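Local coordinates for tudor domain-containing protein 1 (Mus musculus, PDB 4B9W) that represses transposable elements in the male germline through the piRNA pathway, binding Piwi proteins methylated on arginine, at residues L48-S51 with L52-Y55; R150-A153 with C154-G157; E107-T110 with T111-Q115. All blocks are in the same frame, centred on the assembly; numbering follows the deposited sequence.

In the fold
The chain is the third extended Tudor domain of the protein: an SH3-like Tudor barrel inserted in sequence within a staphylococcal-nuclease-like part, with helix 41-57 leading from strand 31-36 toward the barrel. Interaction 1 is a two-turn piece of that helix. Interaction 3 is the short turn that joins the last two strands of the Tudor barrel, its centre about 17 Å from that of interaction 1 and its nearest atoms about 5 Å away. Interaction 2, the end of helix 145-155, belongs to the other part, its centre about 31 Å from those of both the others. Of the three, interaction 2 reaches the bound dimethylarginine peptide, where Gln152 packs on an apolar side chain.

Interaction 1: L48-S51 with L52-Y55; sequences LNQS and LADY
Helix 41-57, which leads toward the Tudor barrel of the extended domain, brings Leu48 onto Leu52 on one side and Gln50 onto Asp54 on another, each pair one turn apart along the helix. The backbone is regular here. Leu52 N reaches Leu48 O at 2.8 Å, and the same four-residue step recurs from Ala53 to Asn49, from Asp54 to Gln50 and from Tyr55 N to Ser51 O at 3.1 Å. On the sheltered side the two leucines touch loosely by their branch ends, Leu48 CD1 to Leu52 CD2 at 4.2 Å, while Leu52 CG lies against the carbonyl oxygen of Leu48. Both leucines rest on Phe121 and Arg84, and Leu52 also meets Cys73. Tyr55 leans against Phe121 as well, and its hydroxyl is bonded to the carbonyl oxygen of Ala116, tying the helix to the strand 114-116 end of the barrel.

On the outer side Gln50 CG lies opposite the backbone N (chi1 174°) and the chain then bends at chi2 (52°), which folds the amide along the helix toward Asp54. NE2 gives a weak hydrogen bond to Asp54 OD2 at 3.2 Å; Asp54 OD1 is closer to NE2, at 2.7 Å, but badly angled. This weak link lies at an exposed surface where water can compete, whereas the leucines and Tyr55 face the barrel.

Interaction 2: R150-A153 with C154-G157; sequences RFQA and CVVG
Gln152 O is gripped by two amides in succession: Val156 N at 2.8 Å, lying almost straight out from the carbonyl, and Val155 N at 3.1 Å, which comes from 66° above the carbonyl plane and so misses the lone-pair direction. Two residues earlier, Cys154 N bonds to Arg150 O at 3.0 Å and makes a weak second bond to Phe151 O at 2.9 Å. Three-residue and four-residue steps are thus mixed as the helix tightens and runs out.

The side chains pair four residues apart. Phe151 CG points away from the backbone N (chi1 -180°), and the ring lies beside Val155 CG1, which approaches CE1 obliquely at 3.8 Å. Beyond this pair the ring meets Phe32 edge-to-face and packs on Met26 and Ile187, while Val155 touches Val23. Gln152 folds back at chi2 (65°) to lay its amide across Val156, NE2 standing 3.5 Å from Val156 CB. Its other amide atom, OE1, is hydrogen-bonded to a glycerol, probably from the crystallisation liquor, and the side chain also packs against an apolar side chain of the bound peptide.

Overlapping bonds to a single carbonyl, followed by an extended Val156 and a glycine with positive phi, are what the unwinding carboxyl end of a helix looks like; here it closes helix 145-155, packed against the curled sheet of the nuclease-like part.

Interaction 3: E107-T110 with T111-Q115; sequences EEVT and TDQLQ
Thr110 and Gln113 hold each other by two hydrogen bonds. Gln113 OE1 accepts from Thr110 N at 3.1 Å, a nearly straight bond (N-H...O angle 166°), and Gln113 N gives to Thr110 O at 2.9 Å. The second donor stands well above the plane of the Thr110 carbonyl, not on a lone pair. One side-chain bond and one backbone bond therefore close the same three-residue step.

The amide of Gln113 arrives at Thr110 because the chain runs fully extended beyond CG (chi2 177°). On the way it passes the Thr110 hydroxyl, with OG1 3.4 Å from Gln113 CG, and its oxygen comes to rest 3.3 Å from Val109 CB. Val109 also puts a methyl, CG2, against Leu114 CD2 at 3.7 Å, so that two buried apolar side chains close across the turn. Thr111 and Asp112 form a short 3-10 segment that rounds the corner, with a further, weak bond from Leu114 N to Thr111 O at 3.4 Å.

A second shell fixes the two ends. Val109 pairs by backbone hydrogen bonds with Val96 and Gln113 with Phe75, while Leu114 sinks among Val96, Val98, Cys72 and Ala74. A 3-10 turn between the last two strands is a hallmark of SH3-like barrels, to which the Tudor fold belongs. Strands 106-109 and 114-116 are the outermost strands, within this chain, of the five-stranded sheet, beside 96-100 and 71-76 respectively, and this turn carries the chain from one edge to the other. Past it, Gln115 is bonded through its amide to Cys56 O, at the end of helix 41-57, and to Asn62.

Interaction 1: L48-S51 with L52-Y55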
loop_
_atom_site.group_PDB
_atom_site.type_symbol
_atom_site.label_atom_id
_atom_site.label_comp_id
_atom_site.label_asym_id
_atom_site.label_seq_id
_atom_site.Cartn_x
_atom_site.Cartn_y
_atom_site.Cartn_z
ATOM N N LEU A 48 -9.675 23.685 -11.854
ATOM C CA LEU A 48 -9.161 22.553 -12.616
ATOM C C LEU A 48 -10.205 21.448 -12.710
ATOM O O LEU A 48 -10.425 20.880 -13.779
ATOM C CB LEU A 48 -7.874 22.017 -11.982
ATOM C CG LEU A 48 -7.326 20.704 -12.560
ATOM C CD1 LEU A 48 -7.028 20.861 -14.046
ATOM C CD2 LEU A 48 -6.101 20.233 -11.799
ATOM N N ASN A 49 -10.834 21.140 -11.578
ATOM C CA ASN A 49 -11.854 20.094 -11.498
ATOM C C ASN A 49 -13.067 20.404 -12.347
ATOM O O ASN A 49 -13.642 19.512 -12.987
ATOM C CB ASN A 49 -12.277 19.872 -10.042
ATOM C CG ASN A 49 -11.195 19.168 -9.231
ATOM O OD1 ASN A 49 -10.305 18.524 -9.799
ATOM N ND2 ASN A 49 -11.256 19.304 -7.901
ATOM N N GLN A 50 -13.461 21.671 -12.357
ATOM C CA GLN A 50 -14.497 22.118 -13.263
ATOM C C GLN A 50 -14.047 21.855 -14.701
ATOM O O GLN A 50 -14.789 21.291 -15.497
ATOM C CB GLN A 50 -14.802 23.603 -13.032
ATOM C CG GLN A 50 -15.775 24.186 -14.037
ATOM C CD GLN A 50 -17.030 23.367 -14.143
ATOM O OE1 GLN A 50 -17.779 23.284 -13.178
ATOM N NE2 GLN A 50 -17.262 22.734 -15.310
ATOM N N SER A 51 -12.820 22.232 -15.026
ATOM C CA SER A 51 -12.314 22.021 -16.376
ATOM C C SER A 51 -12.244 20.538 -16.735
ATOM O O SER A 51 -12.431 20.182 -17.893
ATOM C CB SER A 51 -10.947 22.677 -16.564
ATOM O OG SER A 51 -11.073 24.088 -16.591
ATOM N N LEU A 52 -11.982 19.680 -15.746
ATOM C CA LEU A 52 -11.933 18.231 -15.971
ATOM C C LEU A 52 -13.320 17.663 -16.198
ATOM O O LEU A 52 -13.464 16.686 -16.930
ATOM C CB LEU A 52 -11.288 17.480 -14.784
ATOM C CG LEU A 52 -9.788 17.637 -14.508
ATOM C CD1 LEU A 52 -9.313 16.578 -13.508
ATOM C CD2 LEU A 52 -8.949 17.570 -15.775
ATOM N N ALA A 53 -14.330 18.227 -15.528
ATOM C CA ALA A 53 -15.714 17.791 -15.745
ATOM C C ALA A 53 -16.133 18.045 -17.192
ATOM O O ALA A 53 -16.744 17.200 -17.828
ATOM C CB ALA A 53 -16.674 18.505 -14.800
ATOM N N ASP A 54 -15.820 19.221 -17.700
ATOM C CA ASP A 54 -16.187 19.588 -19.078
ATOM C C ASP A 54 -15.452 18.697 -20.069
ATOM O O ASP A 54 -16.057 18.108 -20.947
ATOM C CB ASP A 54 -15.877 21.069 -19.330
ATOM C CG ASP A 54 -16.622 21.996 -18.380
ATOM O OD1 ASP A 54 -17.587 21.561 -17.728
ATOM O OD2 ASP A 54 -16.240 23.172 -18.265
ATOM N N TYR A 55 -14.142 18.578 -19.874
ATOM C CA TYR A 55 -13.276 17.784 -20.741
ATOM C C TYR A 55 -13.719 16.323 -20.729
ATOM O O TYR A 55 -13.851 15.709 -21.793
ATOM C CB TYR A 55 -11.807 17.929 -20.293
ATOM C CG TYR A 55 -10.875 16.844 -20.783
ATOM C CD1 TYR A 55 -10.421 16.821 -22.109
ATOM C CD2 TYR A 55 -10.442 15.838 -19.920
ATOM C CE1 TYR A 55 -9.576 15.814 -22.559
ATOM C CE2 TYR A 55 -9.590 14.842 -20.351
ATOM C CZ TYR A 55 -9.161 14.825 -21.665
ATOM O OH TYR A 55 -8.319 13.823 -22.080
#

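Interaction 2: R150-A153 with C154-G157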
loop_
_atom_site.group_PDB
_atom_site.type_symbol
_atom_site.label_atom_id
_atom_site.label_comp_id
_atom_site.label_asym_id
_atom_site.label_seq_id
_atom_site.Cartn_x
_atom_site.Cartn_y
_atom_site.Cartn_z
ATOM N N ARG A 150 -9.610 9.071 17.480
ATOM C CA ARG A 150 -9.378 10.240 18.316
ATOM C C ARG A 150 -8.743 11.361 17.486
ATOM O O ARG A 150 -9.184 12.504 17.545
ATOM C CB ARG A 150 -8.535 9.903 19.558
ATOM C CG ARG A 150 -8.259 11.101 20.471
ATOM C CD ARG A 150 -9.493 11.976 20.721
ATOM N NE ARG A 150 -10.405 11.430 21.731
ATOM C CZ ARG A 150 -11.748 11.474 21.694
ATOM N NH1 ARG A 150 -12.451 11.996 20.670
ATOM N NH2 ARG A 150 -12.418 10.955 22.698
ATOM N N PHE A 151 -7.728 11.012 16.691
ATOM C CA PHE A 151 -7.067 11.941 15.785
ATOM C C PHE A 151 -8.095 12.616 14.872
ATOM O O PHE A 151 -8.102 13.835 14.776
ATOM C CB PHE A 151 -5.946 11.193 14.995
ATOM C CG PHE A 151 -5.164 12.042 14.008
ATOM C CD1 PHE A 151 -4.841 13.371 14.264
ATOM C CD2 PHE A 151 -4.674 11.462 12.839
ATOM C CE1 PHE A 151 -4.104 14.114 13.350
ATOM C CE2 PHE A 151 -3.945 12.199 11.923
ATOM C CZ PHE A 151 -3.651 13.533 12.187
ATOM N N GLN A 152 -8.955 11.813 14.236
ATOM C CA GLN A 152 -10.005 12.280 13.323
ATOM C C GLN A 152 -10.943 13.297 14.008
ATOM O O GLN A 152 -11.265 14.346 13.439
ATOM C CB GLN A 152 -10.782 11.058 12.794
ATOM C CG GLN A 152 -12.096 11.324 12.102
ATOM C CD GLN A 152 -11.925 12.100 10.831
ATOM O OE1 GLN A 152 -10.862 12.053 10.197
ATOM N NE2 GLN A 152 -12.973 12.801 10.422
ATOM N N ALA A 153 -11.337 12.993 15.242
ATOM C CA ALA A 153 -12.166 13.888 16.047
ATOM C C ALA A 153 -11.427 15.211 16.387
ATOM O O ALA A 153 -12.075 16.252 16.575
ATOM C CB ALA A 153 -12.674 13.170 17.319
ATOM N N CYS A 154 -10.091 15.189 16.423
ATOM C CA CYS A 154 -9.303 16.453 16.544
ATOM C C CYS A 154 -9.224 17.296 15.277
ATOM O O CYS A 154 -8.868 18.456 15.362
ATOM C CB CYS A 154 -7.850 16.194 16.943
ATOM S SG CYS A 154 -7.634 15.363 18.514
ATOM N N VAL A 155 -9.477 16.725 14.109
ATOM C CA VAL A 155 -9.301 17.504 12.873
ATOM C C VAL A 155 -10.595 17.722 12.086
ATOM O O VAL A 155 -10.662 18.648 11.272
ATOM C CB VAL A 155 -8.239 16.882 11.927
ATOM C CG1 VAL A 155 -6.962 16.563 12.678
ATOM C CG2 VAL A 155 -8.773 15.630 11.234
ATOM N N VAL A 156 -11.609 16.878 12.294
ATOM C CA VAL A 156 -12.817 16.964 11.460
ATOM C C VAL A 156 -13.451 18.381 11.457
ATOM O O VAL A 156 -13.567 19.007 12.509
ATOM C CB VAL A 156 -13.858 15.908 11.876
ATOM C CG1 VAL A 156 -14.437 16.213 13.259
ATOM C CG2 VAL A 156 -14.949 15.797 10.812
ATOM N N GLY A 157 -13.828 18.890 10.274
ATOM C CA GLY A 157 -14.487 20.208 10.160
ATOM C C GLY A 157 -13.676 21.421 10.606
ATOM O O GLY A 157 -14.216 22.504 10.832
#

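Interaction 3: E107-T110 with T111-Q115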
loop_
_atom_site.group_PDB
_atom_site.type_symbol
_atom_site.label_atom_id
_atom_site.label_comp_id
_atom_site.label_asym_id
_atom_site.label_seq_id
_atom_site.Cartn_x
_atom_site.Cartn_y
_atom_site.Cartn_z
ATOM N N GLU A 107 -8.957 4.206 -5.271
ATOM C CA GLU A 107 -10.171 3.449 -5.619
ATOM C C GLU A 107 -9.930 2.460 -6.792
ATOM O O GLU A 107 -9.144 2.727 -7.694
ATOM C CB GLU A 107 -11.315 4.402 -6.017
ATOM C CG GLU A 107 -11.642 5.531 -5.037
ATOM C CD GLU A 107 -12.068 5.050 -3.658
ATOM O OE1 GLU A 107 -12.727 3.988 -3.591
ATOM O OE2 GLU A 107 -11.759 5.750 -2.645
ATOM N N GLU A 108 -10.643 1.344 -6.787
ATOM C CA GLU A 108 -10.671 0.428 -7.923
ATOM C C GLU A 108 -11.717 0.870 -8.945
ATOM O O GLU A 108 -12.902 0.993 -8.605
ATOM C CB GLU A 108 -11.010 -0.971 -7.457
ATOM C CG GLU A 108 -11.042 -1.979 -8.601
ATOM C CD GLU A 108 -11.204 -3.400 -8.120
ATOM O OE1 GLU A 108 -10.873 -3.661 -6.954
ATOM O OE2 GLU A 108 -11.656 -4.257 -8.915
ATOM N N VAL A 109 -11.277 1.111 -10.187
ATOM C CA VAL A 109 -12.167 1.507 -11.272
ATOM C C VAL A 109 -12.063 0.556 -12.475
ATOM O O VAL A 109 -11.156 -0.296 -12.557
ATOM C CB VAL A 109 -11.932 2.974 -11.700
ATOM C CG1 VAL A 109 -12.151 3.916 -10.520
ATOM C CG2 VAL A 109 -10.539 3.189 -12.285
ATOM N N THR A 110 -13.054 0.654 -13.356
ATOM C CA THR A 110 -13.054 -0.045 -14.621
ATOM C C THR A 110 -12.446 0.856 -15.702
ATOM O O THR A 110 -12.214 2.073 -15.482
ATOM C CB THR A 110 -14.499 -0.385 -15.059
ATOM O OG1 THR A 110 -15.232 0.831 -15.260
ATOM C CG2 THR A 110 -15.208 -1.261 -14.022
ATOM N N THR A 111 -12.245 0.277 -16.883
ATOM C CA THR A 111 -11.643 0.995 -18.010
ATOM C C THR A 111 -12.504 2.132 -18.566
ATOM O O THR A 111 -11.968 3.102 -19.104
ATOM C CB THR A 111 -11.259 0.038 -19.147
ATOM O OG1 THR A 111 -12.325 -0.896 -19.385
ATOM C CG2 THR A 111 -10.011 -0.717 -18.772
ATOM N N ASP A 112 -13.822 2.037 -18.426
ATOM C CA ASP A 112 -14.697 3.145 -18.793
ATOM C C ASP A 112 -14.620 4.314 -17.814
ATOM O O ASP A 112 -15.170 5.369 -18.083
ATOM C CB ASP A 112 -16.151 2.699 -18.861
ATOM C CG ASP A 112 -16.422 1.767 -20.013
ATOM O OD1 ASP A 112 -15.591 1.650 -20.935
ATOM O OD2 ASP A 112 -17.489 1.131 -19.985
ATOM N N GLN A 113 -13.966 4.112 -16.678
ATOM C CA GLN A 113 -13.884 5.120 -15.643
ATOM C C GLN A 113 -12.498 5.810 -15.650
ATOM O O GLN A 113 -12.147 6.545 -14.724
ATOM C CB GLN A 113 -14.209 4.478 -14.291
ATOM C CG GLN A 113 -15.661 4.051 -14.148
ATOM C CD GLN A 113 -15.987 3.346 -12.827
ATOM O OE1 GLN A 113 -15.169 2.613 -12.261
ATOM N NE2 GLN A 113 -17.203 3.562 -12.336
ATOM N N LEU A 114 -11.734 5.572 -16.718
ATOM C CA LEU A 114 -10.432 6.166 -16.931
ATOM C C LEU A 114 -10.434 6.915 -18.265
ATOM O O LEU A 114 -11.020 6.458 -19.230
ATOM C CB LEU A 114 -9.367 5.078 -16.990
ATOM C CG LEU A 114 -9.090 4.309 -15.703
ATOM C CD1 LEU A 114 -8.086 3.205 -16.007
ATOM C CD2 LEU A 114 -8.577 5.265 -14.635
ATOM N N GLN A 115 -9.806 8.080 -18.286
ATOM C CA GLN A 115 -9.566 8.822 -19.508
ATOM C C GLN A 115 -8.137 9.361 -19.467
ATOM O O GLN A 115 -7.613 9.713 -18.391
ATOM C CB GLN A 115 -10.596 9.964 -19.664
ATOM C CG GLN A 115 -12.023 9.452 -19.850
ATOM C CD GLN A 115 -12.996 10.545 -20.268
ATOM O OE1 GLN A 115 -12.671 11.383 -21.112
ATOM N NE2 GLN A 115 -14.200 10.546 -19.666
#